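Local coordinates for lipoprotein (Clostridium difficile, PDB 4OTE), which probably binds methionine as the substrate-binding lipoprotein of a transport system, and carries a selenomethionine between its two lobes in this crystal, at residues A[171-176]-A[234-239]; A[158-163]-A[177-182]; A[85-90]-A[116-121]; A[17-22]-A[218-223]; A[122-127]-A[187-192]. All coordinates share one frame; numbering follows the deposited sequence.

Contact 1: A[171-176]-A[234-239]; sequences IDTTYA and KGIVIP. With MSE (selenomethionine), chain C.
Thr173 and Ile236 mark the closest approach of the two backbones, with their CA atoms 7.6 Å apart. Segment 171-176 follows strand 168-171 and turns into the short helix 173-176, with Asp172 as N-cap residue. Asp172 O closes this turn by accepting from both Tyr175 N (2.9 Å) and Ala176 N (2.8 Å). Segment 234-239 comes off a helix and runs into strand 238-239. Gly235 has a phi of 101°, which suits glycine. No hydrogen bond joins the segments.

The meeting is made by methyl groups. Thr173 presents CG2, which stands anti to its backbone N (chi1 of OG1 -76°). This methyl meets the end of the Ile236 side chain, CG2 to CD1, at 3.9 Å. The two side chains meet at a slant. The same methyl also lies 4.2 Å from Val237 CG2. Next to this apolar patch, Thr174 faces the bound selenomethionine. Its OG1 takes a weak hydrogen bond of 3.5 Å from the ligand N, and it also bonds to Val14 O. Asp172 belongs to the same pocket, and its OD2 is held by Tyr42 OH.

Helix 13-22 packs on both segments, through Val14 on Thr173 and Pro15 on Val237. Helix 223-233 adds Ile229 on Val237, and strand 88-90 adds Ile88 on Ile236. Strands 168-171 and 238-239 belong to different sheets, consistent with a place where the two lobes join.

Contact 2: A[158-163]-A[177-182]; sequences QIPSSL and VPAGLD
Leu163 and Leu181 form the tight part of this contact. The two leucines meet end to end. Leu163 CD1 touches both methyls at the end of Leu181, with CD2 at 3.6 Å and CD1 at 3.8 Å. Leu181 points its CG away from its own carbonyl carbon (chi1 -65°), which carries both methyls toward the partner.

The other half is looser and faces solvent. Here Pro160 CB meets Ala179 CB at 3.9 Å, and Ala179 is exposed. No hydrogen bond crosses between the segments; each is shaped by bonds of its own. In 158-163, Ser162 OG bonds to Ile159 O at 2.6 Å, in the carbonyl plane and on a lone pair. Ser162 N uses the same oxygen. Ser161 OG bonds back to Gln158 O at 3.1 Å. In 177-182, a type I turn runs from Val177 to Gly180. Gly180, with positive phi, is the C-prime residue of a Schellman motif closing helix 173-176.

Asp182 then caps the next helix, 183-186, through Lys185 N. Strand 168-171 lies beneath both leucines, with Ala169 against Leu163 and Ile171 against Leu181. Tyr92 touches both as well. Val177 and Pro178 lean on Val14 of helix 13-22.

Contact 3: A[85-90]-A[116-121]; sequences CPAILY and SKNLRY. With MSE (selenomethionine), chain C; ACT (acetate ion), chain S.
Ala87 carries this contact, as it touches both Asn118 and Tyr121 of the helical segment 116-121. The chain reaches it from the ligand pocket. Cys85 lines that pocket, and its CB lies 3.7 Å from the O of the bound selenomethionine. Pro86 follows without touching the helix and packs on Thr190 and Ile193.

Ala87 comes next, with its CB directed at the helix. CB lies 4.1 Å from Tyr121 CE2, approaching the ring obliquely. It also lies 4.3 Å from Asn118 OD1. A water adds a polar link. It accepts from Ala87 N at 2.8 Å and is hydrogen-bonded to Tyr121 OH at 2.9 Å. The tyrosine is brought here by its chi1 of -67°, with CG anti to the carbonyl carbon. Lys117 O lies 3.3 Å above one face of the Tyr121 ring, toward its rim.

From Ile88 to Tyr90 the chain is a strand of the five-stranded mixed sheet, against which helix 112-124 packs in the manner of an alpha/beta lobe. Ile88 and Leu89 turn their side chains to other neighbours, Ile88 to Thr190 and Ala183, Leu89 to Ala168 and Phe170. Tyr90 packs on Ile171 and Ala183, with Ile88 CG2 3.5 Å above the plane of its ring, offset toward the rim. On the helix, Lys117 bends at chi3 (54°). Its NZ makes a weak bond of 3.5 Å to OXT of an acetate of doubtful orientation, probably from the crystallisation liquor, which is also bonded to His61. Lys117 makes a cation-pi contact with Tyr197 too.

Contact 4: A[17-22]-A[218-223]; sequences GELLEE and DVLTSD. With ZN (zinc ion), chain G; ZN (zinc ion), chain H.
Leu220 is the residue of 218-223 that meets helix segment 17-22, where it packs on Leu19 and Leu20. The second segment starts at Asp218, an exposed residue in the last turn of helix 211-220. Val219 is buried but turned aside, against Leu26 and Ile27 of helix 24-29.

Leu220 then reaches across. Its CD2 lies 3.6 Å from Leu19 CD2, and the two side chains run across each other. Leu19 is sent this way by its chi1 of 171°, with CG opposite its backbone N. The other methyl, Leu220 CD1, is 4.3 Å from Leu20 CD2. All three leucines are buried. The contact is thus a purely apolar seam between an N-terminal and a C-terminal helix of the chain, brought together in one lobe of a fold of the periplasmic binding protein type. Leu20 continues the seam onto Leu34 and Val36 of strand 33-39, and Leu19 onto Leu228 and Ile229.

Thr221 follows and bonds through OG1 to Gln217 O. Ser222 is the N-cap of the next helix, 223-233. Its OG bonds back to Val219 O at 2.6 Å and also to Ala225 N, so it ties the end of one helix to the start of another. Asp223 forms a salt bridge with Arg226.

Helix 13-22 turns its acidic residues to a different side. Glu18 OE2 (2.1 Å) and Glu22 OE2 (2.0 Å), one turn apart, bind the same zinc ion. Glu18 OE2 is also bonded to Lys232. Glu21 OE2 binds a second zinc ion at 2.0 Å. Each zinc ion takes one further atom from elsewhere.

Contact 5: A[122-127]-A[187-192]; sequences LESIGL and GIYTAP
The C-terminal end of helix 112-124 meets the edge strand 187-190 of the five-stranded sheet here, mainly through Ile125 and Tyr189. The contact lies at the surface.

The closest touch is apolar. Ile125 CG2 lies 3.6 Å from Tyr189 CE1, and the same methyl is 4.0 Å from Tyr189 CD1. It comes to the ring at a slant. Ile125 holds its CG1 between the backbone N and the carbonyl carbon (chi1 64°), which leaves CG2 as the branch that meets the ring. Tyr189 extends from the strand with its CG anti to the backbone N (chi1 167°), and this carries the ring across to the helix end.

The polar ends do not bond directly. Ser124 OG and Tyr189 OH are 4.0 Å apart, and a water sits between them. It gives a hydrogen bond to Ser124 OG at 2.9 Å and is hydrogen-bonded to Tyr189 OH at 2.6 Å, at the edge of the tyrosine ring and in its plane. Ser124 OG is also bonded to Tyr121 O within its own helix. The phenol is thus tied to the last turn through water.

Around it, Tyr189 also packs on Tyr121, Leu89 and Phe170. Glu123 forms a salt bridge with Arg120 on the helix.

The helix ends at Ser124, and Ile125 is the first residue to leave it. Leu127 N bonds to Leu122 O at 3.0 Å and Gly126 N to Glu123 O at 2.8 Å. With Gly126 at positive phi as the C-prime residue, this is a Schellman motif, a common way for a helix to end.

How the contacts relate
Contacts 3 and 5 are neighbours, their centres about 7 Å apart. Both set helix 112-124 against the five-stranded sheet, whose strands 88-90 and 187-190 are joined by backbone hydrogen bonds of Leu89 with Ile188 and Tyr189. Contact 1 has its centre about 12 Å from those of contacts 2 and 3, and touches both through Ile171. Contacts 1 and 3 share the selenomethionine. Contact 3 closes before contacts 1, 2 and 5 open, and contact 1 crosses contacts 2, 4 and 5. Contact 4, its centre about 30 Å from that of contact 5, joins regions near the chain ends, and contacts 2, 3 and 5 are nested in its loop. This suits a two-lobed binding protein with its ligand between the lobes.

Contact 1: A[171-176]-A[234-239]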
# COMPACT_ATOMS: atom_id res chain seq x y z
N ILE A 171 4.64 1.73 -8.49
CA ILE A 171 5.03 0.68 -7.55
C ILE A 171 4.68 1.05 -6.10
O ILE A 171 5.08 2.11 -5.60
CB ILE A 171 6.54 0.37 -7.64
CG1 ILE A 171 6.96 0.11 -9.09
CG2 ILE A 171 6.88 -0.85 -6.78
CD1 ILE A 171 8.43 -0.17 -9.27
N ASP A 172 3.94 0.16 -5.44
CA ASP A 172 3.63 0.31 -4.02
C ASP A 172 4.92 0.41 -3.22
O ASP A 172 5.89 -0.29 -3.50
CB ASP A 172 2.82 -0.89 -3.50
CG ASP A 172 1.40 -0.92 -4.04
OD1 ASP A 172 1.13 -0.26 -5.07
OD2 ASP A 172 0.55 -1.61 -3.45
N THR A 173 4.92 1.26 -2.20
CA THR A 173 6.09 1.42 -1.35
C THR A 173 6.47 0.09 -0.68
O THR A 173 7.65 -0.20 -0.51
CB THR A 173 5.87 2.57 -0.34
OG1 THR A 173 6.01 3.81 -1.03
CG2 THR A 173 6.89 2.54 0.82
N THR A 174 5.46 -0.72 -0.34
CA THR A 174 5.68 -2.07 0.19
C THR A 174 6.59 -2.93 -0.72
O THR A 174 7.37 -3.74 -0.22
CB THR A 174 4.34 -2.80 0.46
OG1 THR A 174 3.66 -2.17 1.55
CG2 THR A 174 4.55 -4.27 0.79
N TYR A 175 6.49 -2.73 -2.03
CA TYR A 175 7.35 -3.44 -2.98
C TYR A 175 8.61 -2.65 -3.36
O TYR A 175 9.67 -3.24 -3.57
CB TYR A 175 6.56 -3.80 -4.24
CG TYR A 175 5.63 -4.96 -4.01
CD1 TYR A 175 5.99 -6.25 -4.40
CD2 TYR A 175 4.41 -4.78 -3.38
CE1 TYR A 175 5.14 -7.32 -4.19
CE2 TYR A 175 3.55 -5.85 -3.15
CZ TYR A 175 3.93 -7.12 -3.56
OH TYR A 175 3.09 -8.18 -3.34
N ALA A 176 8.49 -1.33 -3.44
CA ALA A 176 9.58 -0.47 -3.89
C ALA A 176 10.80 -0.51 -2.97
O ALA A 176 11.93 -0.69 -3.43
CB ALA A 176 9.10 0.96 -4.06
N LYS A 234 10.47 9.39 5.85
CA LYS A 234 10.64 10.78 5.43
C LYS A 234 9.91 11.10 4.13
O LYS A 234 10.52 11.15 3.06
CB LYS A 234 12.13 11.09 5.26
N GLY A 235 8.59 11.28 4.23
CA GLY A 235 7.79 11.79 3.12
C GLY A 235 7.01 10.78 2.30
O GLY A 235 5.97 11.13 1.75
N ILE A 236 7.50 9.54 2.22
CA ILE A 236 6.83 8.52 1.39
C ILE A 236 5.78 7.71 2.15
O ILE A 236 4.90 7.12 1.54
CB ILE A 236 7.82 7.57 0.67
CG1 ILE A 236 8.58 6.67 1.65
CG2 ILE A 236 8.81 8.38 -0.16
CD1 ILE A 236 9.32 5.54 0.97
N VAL A 237 5.87 7.67 3.48
CA VAL A 237 4.80 7.14 4.32
C VAL A 237 4.38 8.26 5.27
O VAL A 237 5.20 8.73 6.05
CB VAL A 237 5.26 5.90 5.12
CG1 VAL A 237 4.11 5.34 5.95
CG2 VAL A 237 5.80 4.83 4.18
N ILE A 238 3.13 8.69 5.18
CA ILE A 238 2.66 9.86 5.95
C ILE A 238 1.63 9.45 6.99
O ILE A 238 0.58 8.91 6.64
CB ILE A 238 2.04 10.94 5.04
CG1 ILE A 238 3.03 11.36 3.94
CG2 ILE A 238 1.62 12.15 5.86
CD1 ILE A 238 2.97 10.51 2.69
N PRO A 239 1.92 9.72 8.28
CA PRO A 239 0.96 9.40 9.35
C PRO A 239 -0.37 10.14 9.20
O PRO A 239 -0.38 11.27 8.73
CB PRO A 239 1.67 9.89 10.63
CG PRO A 239 3.11 10.02 10.26
CD PRO A 239 3.13 10.37 8.81
N MSE C . 0.94 -0.09 1.08
CA MSE C . -0.07 -0.31 -0.02
C MSE C . -0.60 1.01 -0.45
O MSE C . -1.12 1.78 0.37
OXT MSE C . -0.52 1.33 -1.64
CB MSE C . -1.24 -1.20 0.41
CG MSE C . -2.15 -1.53 -0.77
SE MSE C . -3.75 -2.51 -0.16
CE MSE C . -2.86 -4.21 0.24

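Contact 2: A[158-163]-A[177-182]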
# COMPACT_ATOMS: atom_id res chain seq x y z
N GLN A 158 6.06 -8.44 -10.11
CA GLN A 158 6.95 -8.34 -11.26
C GLN A 158 7.37 -6.91 -11.62
O GLN A 158 8.33 -6.71 -12.36
CB GLN A 158 6.29 -8.97 -12.48
CG GLN A 158 5.98 -10.45 -12.32
CD GLN A 158 5.21 -11.04 -13.49
OE1 GLN A 158 4.64 -10.31 -14.31
NE2 GLN A 158 5.19 -12.36 -13.58
N ILE A 159 6.67 -5.91 -11.07
CA ILE A 159 6.80 -4.54 -11.57
C ILE A 159 8.17 -3.90 -11.28
O ILE A 159 8.71 -3.22 -12.15
CB ILE A 159 5.66 -3.62 -11.09
CG1 ILE A 159 4.30 -4.22 -11.48
CG2 ILE A 159 5.79 -2.24 -11.70
CD1 ILE A 159 3.11 -3.46 -10.94
N PRO A 160 8.74 -4.11 -10.08
CA PRO A 160 10.07 -3.55 -9.83
C PRO A 160 11.14 -3.99 -10.84
O PRO A 160 11.91 -3.16 -11.32
CB PRO A 160 10.40 -4.06 -8.42
CG PRO A 160 9.07 -4.22 -7.77
CD PRO A 160 8.16 -4.71 -8.86
N SER A 161 11.16 -5.27 -11.19
CA SER A 161 12.15 -5.78 -12.15
C SER A 161 11.87 -5.39 -13.61
O SER A 161 12.68 -5.65 -14.48
CB SER A 161 12.27 -7.31 -12.04
OG SER A 161 11.13 -7.95 -12.59
N SER A 162 10.72 -4.76 -13.86
CA SER A 162 10.35 -4.32 -15.21
C SER A 162 10.90 -2.93 -15.58
O SER A 162 10.87 -2.54 -16.75
CB SER A 162 8.82 -4.30 -15.35
OG SER A 162 8.25 -3.16 -14.72
N LEU A 163 11.40 -2.19 -14.59
CA LEU A 163 11.81 -0.79 -14.79
C LEU A 163 12.87 -0.58 -15.88
O LEU A 163 12.82 0.42 -16.59
CB LEU A 163 12.29 -0.16 -13.48
CG LEU A 163 11.18 0.37 -12.56
CD1 LEU A 163 11.77 0.75 -11.21
CD2 LEU A 163 10.46 1.56 -13.19
N VAL A 177 10.56 -0.35 -1.67
CA VAL A 177 11.65 -0.20 -0.71
C VAL A 177 12.53 -1.47 -0.60
O VAL A 177 13.75 -1.37 -0.66
CB VAL A 177 11.16 0.26 0.68
CG1 VAL A 177 12.29 0.22 1.70
CG2 VAL A 177 10.58 1.66 0.59
N PRO A 178 11.91 -2.65 -0.44
CA PRO A 178 12.73 -3.87 -0.40
C PRO A 178 13.46 -4.16 -1.72
O PRO A 178 14.49 -4.82 -1.71
CB PRO A 178 11.72 -4.98 -0.09
CG PRO A 178 10.56 -4.28 0.53
CD PRO A 178 10.49 -2.95 -0.15
N ALA A 179 12.92 -3.66 -2.83
CA ALA A 179 13.57 -3.79 -4.13
C ALA A 179 14.73 -2.80 -4.33
O ALA A 179 15.37 -2.80 -5.37
CB ALA A 179 12.55 -3.61 -5.25
N GLY A 180 14.98 -1.95 -3.33
CA GLY A 180 16.09 -1.00 -3.38
C GLY A 180 15.82 0.25 -4.19
O GLY A 180 16.75 0.97 -4.55
N LEU A 181 14.55 0.53 -4.48
CA LEU A 181 14.19 1.74 -5.23
C LEU A 181 14.17 2.95 -4.31
O LEU A 181 13.62 2.90 -3.20
CB LEU A 181 12.82 1.58 -5.90
CG LEU A 181 12.73 0.52 -6.99
CD1 LEU A 181 11.30 0.38 -7.47
CD2 LEU A 181 13.64 0.86 -8.16
N ASP A 182 14.77 4.04 -4.78
CA ASP A 182 14.86 5.29 -4.03
C ASP A 182 13.96 6.32 -4.71
O ASP A 182 14.21 6.69 -5.86
CB ASP A 182 16.31 5.77 -3.99
CG ASP A 182 16.49 7.05 -3.19
OD1 ASP A 182 15.93 8.10 -3.59
OD2 ASP A 182 17.21 7.02 -2.17

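Contact 3: A[85-90]-A[116-121]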
# COMPACT_ATOMS: atom_id res chain seq x y z
N CYS A 85 0.40 5.59 2.08
CA CYS A 85 1.56 5.24 1.29
C CYS A 85 1.24 5.59 -0.16
O CYS A 85 0.89 4.72 -0.95
CB CYS A 85 1.86 3.74 1.41
SG CYS A 85 2.20 3.15 3.10
N PRO A 86 1.34 6.89 -0.51
CA PRO A 86 0.96 7.32 -1.85
C PRO A 86 1.71 6.53 -2.92
O PRO A 86 2.91 6.28 -2.77
CB PRO A 86 1.38 8.79 -1.90
CG PRO A 86 1.46 9.22 -0.48
CD PRO A 86 1.84 8.01 0.30
N ALA A 87 1.00 6.13 -3.97
CA ALA A 87 1.62 5.47 -5.11
C ALA A 87 2.66 6.40 -5.71
O ALA A 87 2.43 7.60 -5.84
CB ALA A 87 0.58 5.11 -6.16
N ILE A 88 3.81 5.85 -6.06
CA ILE A 88 4.89 6.62 -6.66
C ILE A 88 5.20 6.05 -8.03
O ILE A 88 5.29 4.83 -8.20
CB ILE A 88 6.15 6.62 -5.77
CG1 ILE A 88 5.87 7.43 -4.49
CG2 ILE A 88 7.34 7.22 -6.51
CD1 ILE A 88 6.93 7.28 -3.42
N LEU A 89 5.34 6.93 -9.01
CA LEU A 89 5.72 6.56 -10.36
C LEU A 89 7.24 6.62 -10.45
O LEU A 89 7.83 7.68 -10.25
CB LEU A 89 5.07 7.50 -11.38
CG LEU A 89 5.24 7.20 -12.88
CD1 LEU A 89 4.64 5.85 -13.24
CD2 LEU A 89 4.61 8.29 -13.72
N TYR A 90 7.86 5.47 -10.72
CA TYR A 90 9.32 5.35 -10.79
C TYR A 90 9.77 5.25 -12.24
O TYR A 90 9.01 4.82 -13.11
CB TYR A 90 9.80 4.11 -10.04
CG TYR A 90 9.58 4.16 -8.54
CD1 TYR A 90 8.38 3.74 -7.99
CD2 TYR A 90 10.58 4.61 -7.68
CE1 TYR A 90 8.17 3.77 -6.62
CE2 TYR A 90 10.38 4.64 -6.31
CZ TYR A 90 9.17 4.22 -5.79
OH TYR A 90 8.96 4.25 -4.43
N SER A 116 -7.17 1.09 -12.30
CA SER A 116 -8.12 2.20 -12.45
C SER A 116 -7.62 3.47 -11.76
O SER A 116 -7.68 4.57 -12.32
CB SER A 116 -9.48 1.78 -11.89
OG SER A 116 -10.39 2.86 -11.91
N LYS A 117 -7.14 3.31 -10.53
CA LYS A 117 -6.66 4.43 -9.73
C LYS A 117 -5.41 5.06 -10.35
O LYS A 117 -5.27 6.29 -10.37
CB LYS A 117 -6.38 3.95 -8.31
CG LYS A 117 -6.03 5.05 -7.34
CD LYS A 117 -6.30 4.63 -5.90
CE LYS A 117 -5.61 3.33 -5.54
NZ LYS A 117 -5.95 2.91 -4.15
N ASN A 118 -4.51 4.22 -10.85
CA ASN A 118 -3.31 4.70 -11.54
C ASN A 118 -3.62 5.48 -12.82
O ASN A 118 -2.97 6.49 -13.10
CB ASN A 118 -2.37 3.52 -11.87
CG ASN A 118 -1.62 3.02 -10.65
OD1 ASN A 118 -1.56 3.68 -9.61
ND2 ASN A 118 -1.03 1.84 -10.78
N LEU A 119 -4.61 5.02 -13.58
CA LEU A 119 -5.02 5.71 -14.80
C LEU A 119 -5.60 7.08 -14.49
O LEU A 119 -5.37 8.04 -15.22
CB LEU A 119 -6.02 4.88 -15.60
CG LEU A 119 -5.47 3.59 -16.23
CD1 LEU A 119 -6.61 2.75 -16.78
CD2 LEU A 119 -4.44 3.88 -17.31
N ARG A 120 -6.36 7.17 -13.39
CA ARG A 120 -6.92 8.45 -12.96
C ARG A 120 -5.86 9.42 -12.45
O ARG A 120 -6.01 10.64 -12.61
CB ARG A 120 -8.02 8.25 -11.91
CG ARG A 120 -9.26 7.56 -12.46
CD ARG A 120 -10.53 8.33 -12.18
NE ARG A 120 -11.70 7.76 -12.87
CZ ARG A 120 -12.26 8.25 -13.98
NH1 ARG A 120 -11.80 9.34 -14.58
NH2 ARG A 120 -13.32 7.63 -14.49
N TYR A 121 -4.79 8.90 -11.85
CA TYR A 121 -3.65 9.75 -11.49
C TYR A 121 -3.06 10.36 -12.75
O TYR A 121 -2.83 11.57 -12.81
CB TYR A 121 -2.57 8.98 -10.72
CG TYR A 121 -2.95 8.48 -9.34
CD1 TYR A 121 -3.74 9.25 -8.47
CD2 TYR A 121 -2.48 7.25 -8.87
CE1 TYR A 121 -4.07 8.79 -7.21
CE2 TYR A 121 -2.81 6.79 -7.61
CZ TYR A 121 -3.60 7.56 -6.78
OH TYR A 121 -3.93 7.10 -5.51
N MSE C . 0.94 -0.09 1.08
CA MSE C . -0.07 -0.31 -0.02
C MSE C . -0.60 1.01 -0.45
O MSE C . -1.12 1.78 0.37
OXT MSE C . -0.52 1.33 -1.64
CB MSE C . -1.24 -1.20 0.41
CG MSE C . -2.15 -1.53 -0.77
SE MSE C . -3.75 -2.51 -0.16
CE MSE C . -2.86 -4.21 0.24
C ACT S . -2.59 2.42 -2.97
O ACT S . -1.42 2.52 -3.39
OXT ACT S . -3.17 1.32 -2.83
CH3 ACT S . -3.34 3.66 -2.64
O HOH W 1 -1.83 6.08 -3.87

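Contact 4: A[17-22]-A[218-223]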
# COMPACT_ATOMS: atom_id res chain seq x y z
N GLY A 17 5.75 -4.09 9.08
CA GLY A 17 6.58 -5.08 9.77
C GLY A 17 7.66 -4.43 10.62
O GLY A 17 7.78 -4.72 11.81
N GLU A 18 8.43 -3.54 10.00
CA GLU A 18 9.54 -2.87 10.68
C GLU A 18 9.04 -1.88 11.73
O GLU A 18 9.69 -1.70 12.76
CB GLU A 18 10.45 -2.19 9.64
CG GLU A 18 11.53 -1.25 10.17
CD GLU A 18 12.47 -1.87 11.20
OE1 GLU A 18 12.53 -3.11 11.33
OE2 GLU A 18 13.18 -1.10 11.89
N LEU A 19 7.88 -1.26 11.49
CA LEU A 19 7.24 -0.40 12.50
C LEU A 19 6.87 -1.22 13.74
O LEU A 19 7.21 -0.84 14.86
CB LEU A 19 6.01 0.30 11.92
CG LEU A 19 5.10 1.06 12.90
CD1 LEU A 19 5.89 2.12 13.67
CD2 LEU A 19 3.92 1.68 12.18
N LEU A 20 6.19 -2.34 13.53
CA LEU A 20 5.83 -3.24 14.63
C LEU A 20 7.07 -3.71 15.41
O LEU A 20 7.04 -3.74 16.64
CB LEU A 20 5.04 -4.45 14.12
CG LEU A 20 3.59 -4.18 13.70
CD1 LEU A 20 3.05 -5.33 12.86
CD2 LEU A 20 2.70 -3.94 14.91
N GLU A 21 8.13 -4.07 14.69
CA GLU A 21 9.37 -4.55 15.33
C GLU A 21 9.94 -3.50 16.27
O GLU A 21 10.35 -3.82 17.38
CB GLU A 21 10.43 -4.92 14.29
CG GLU A 21 10.15 -6.18 13.48
CD GLU A 21 10.30 -7.48 14.25
OE1 GLU A 21 10.65 -7.44 15.45
OE2 GLU A 21 10.08 -8.56 13.66
N GLU A 22 9.95 -2.24 15.82
CA GLU A 22 10.48 -1.15 16.64
C GLU A 22 9.54 -0.75 17.78
O GLU A 22 9.95 -0.04 18.68
CB GLU A 22 10.80 0.06 15.76
CG GLU A 22 11.94 -0.17 14.78
CD GLU A 22 13.30 -0.33 15.46
OE1 GLU A 22 13.44 0.07 16.63
OE2 GLU A 22 14.23 -0.85 14.82
N ASP A 218 -3.23 1.25 20.32
CA ASP A 218 -2.64 2.26 21.20
C ASP A 218 -1.20 2.55 20.79
O ASP A 218 -0.85 3.70 20.53
CB ASP A 218 -2.69 1.81 22.67
CG ASP A 218 -4.01 2.15 23.34
OD1 ASP A 218 -4.85 2.82 22.70
OD2 ASP A 218 -4.20 1.76 24.52
N VAL A 219 -0.37 1.51 20.70
CA VAL A 219 1.04 1.72 20.38
C VAL A 219 1.23 2.20 18.94
O VAL A 219 2.15 2.97 18.67
CB VAL A 219 1.93 0.48 20.66
CG1 VAL A 219 1.72 -0.01 22.09
CG2 VAL A 219 1.66 -0.63 19.66
N LEU A 220 0.35 1.77 18.03
CA LEU A 220 0.48 2.14 16.62
C LEU A 220 0.07 3.58 16.31
O LEU A 220 0.42 4.11 15.26
CB LEU A 220 -0.30 1.17 15.72
CG LEU A 220 0.43 -0.12 15.37
CD1 LEU A 220 -0.55 -1.19 14.92
CD2 LEU A 220 1.49 0.12 14.30
N THR A 221 -0.66 4.21 17.23
CA THR A 221 -1.00 5.63 17.12
C THR A 221 -0.23 6.48 18.15
O THR A 221 -0.58 7.63 18.39
CB THR A 221 -2.52 5.85 17.29
OG1 THR A 221 -2.95 5.29 18.53
CG2 THR A 221 -3.28 5.18 16.16
N SER A 222 0.82 5.91 18.74
CA SER A 222 1.62 6.62 19.75
C SER A 222 2.56 7.64 19.12
O SER A 222 2.82 7.60 17.92
CB SER A 222 2.47 5.61 20.54
OG SER A 222 3.45 4.99 19.72
N ASP A 223 3.08 8.54 19.94
CA ASP A 223 4.11 9.48 19.50
C ASP A 223 5.35 8.74 18.98
O ASP A 223 6.00 9.19 18.04
CB ASP A 223 4.52 10.42 20.63
CG ASP A 223 3.42 11.41 21.01
OD1 ASP A 223 2.43 11.55 20.27
OD2 ASP A 223 3.56 12.06 22.06
ZN ZN G . 14.32 -2.16 13.25
ZN ZN H . 10.63 -10.21 14.70

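Contact 5: A[122-127]-A[187-192]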
# COMPACT_ATOMS: atom_id res chain seq x y z
N LEU A 122 -2.83 9.53 -13.76
CA LEU A 122 -2.28 9.99 -15.04
C LEU A 122 -3.20 11.00 -15.74
O LEU A 122 -2.72 11.92 -16.41
CB LEU A 122 -1.99 8.81 -15.97
CG LEU A 122 -0.87 7.86 -15.50
CD1 LEU A 122 -0.78 6.65 -16.41
CD2 LEU A 122 0.47 8.57 -15.42
N GLU A 123 -4.52 10.83 -15.57
CA GLU A 123 -5.49 11.81 -16.06
C GLU A 123 -5.33 13.15 -15.35
O GLU A 123 -5.31 14.20 -15.99
CB GLU A 123 -6.92 11.30 -15.87
CG GLU A 123 -8.00 12.28 -16.29
CD GLU A 123 -9.39 11.67 -16.24
OE1 GLU A 123 -9.71 10.98 -15.25
OE2 GLU A 123 -10.17 11.90 -17.20
N SER A 124 -5.20 13.11 -14.03
CA SER A 124 -5.13 14.34 -13.22
C SER A 124 -3.88 15.18 -13.52
O SER A 124 -3.87 16.38 -13.23
CB SER A 124 -5.20 14.01 -11.73
OG SER A 124 -3.98 13.45 -11.26
N ILE A 125 -2.85 14.57 -14.10
CA ILE A 125 -1.66 15.31 -14.55
C ILE A 125 -1.69 15.60 -16.06
O ILE A 125 -0.67 15.99 -16.64
CB ILE A 125 -0.35 14.60 -14.17
CG1 ILE A 125 -0.22 13.24 -14.86
CG2 ILE A 125 -0.26 14.44 -12.65
CD1 ILE A 125 1.09 12.53 -14.57
N GLY A 126 -2.85 15.41 -16.70
CA GLY A 126 -3.06 15.81 -18.09
C GLY A 126 -2.50 14.89 -19.15
O GLY A 126 -2.47 15.25 -20.32
N LEU A 127 -2.08 13.69 -18.76
CA LEU A 127 -1.49 12.73 -19.72
C LEU A 127 -2.52 12.00 -20.57
O LEU A 127 -2.18 11.51 -21.64
CB LEU A 127 -0.59 11.73 -18.99
CG LEU A 127 0.92 11.91 -19.23
CD1 LEU A 127 1.67 11.98 -17.91
CD2 LEU A 127 1.47 10.80 -20.12
N GLY A 187 11.91 8.59 -8.42
CA GLY A 187 10.48 8.89 -8.46
C GLY A 187 10.24 10.14 -9.27
O GLY A 187 10.96 11.12 -9.12
N ILE A 188 9.23 10.11 -10.15
CA ILE A 188 8.89 11.27 -10.97
C ILE A 188 7.50 11.83 -10.67
O ILE A 188 7.13 12.89 -11.17
CB ILE A 188 9.02 10.95 -12.48
CG1 ILE A 188 7.97 9.93 -12.94
CG2 ILE A 188 10.42 10.44 -12.80
CD1 ILE A 188 7.98 9.69 -14.43
N TYR A 189 6.73 11.13 -9.84
CA TYR A 189 5.40 11.58 -9.47
C TYR A 189 4.95 10.82 -8.23
O TYR A 189 5.13 9.60 -8.16
CB TYR A 189 4.40 11.37 -10.61
CG TYR A 189 2.95 11.51 -10.19
CD1 TYR A 189 2.36 12.76 -10.09
CD2 TYR A 189 2.18 10.39 -9.90
CE1 TYR A 189 1.03 12.90 -9.70
CE2 TYR A 189 0.86 10.51 -9.51
CZ TYR A 189 0.29 11.77 -9.42
OH TYR A 189 -1.03 11.88 -9.03
N THR A 190 4.40 11.54 -7.27
CA THR A 190 3.81 10.95 -6.08
C THR A 190 2.33 11.31 -6.07
O THR A 190 1.97 12.46 -6.36
CB THR A 190 4.48 11.48 -4.80
OG1 THR A 190 5.90 11.34 -4.92
CG2 THR A 190 3.99 10.72 -3.57
N ALA A 191 1.49 10.34 -5.74
CA ALA A 191 0.04 10.55 -5.75
C ALA A 191 -0.39 11.45 -4.59
O ALA A 191 0.31 11.53 -3.58
CB ALA A 191 -0.69 9.21 -5.68
N PRO A 192 -1.54 12.12 -4.73
CA PRO A 192 -1.97 13.01 -3.65
C PRO A 192 -2.26 12.24 -2.37
O PRO A 192 -2.59 11.05 -2.42
CB PRO A 192 -3.26 13.65 -4.19
CG PRO A 192 -3.33 13.30 -5.64
CD PRO A 192 -2.55 12.04 -5.81
O HOH W 2 -2.29 14.15 -9.05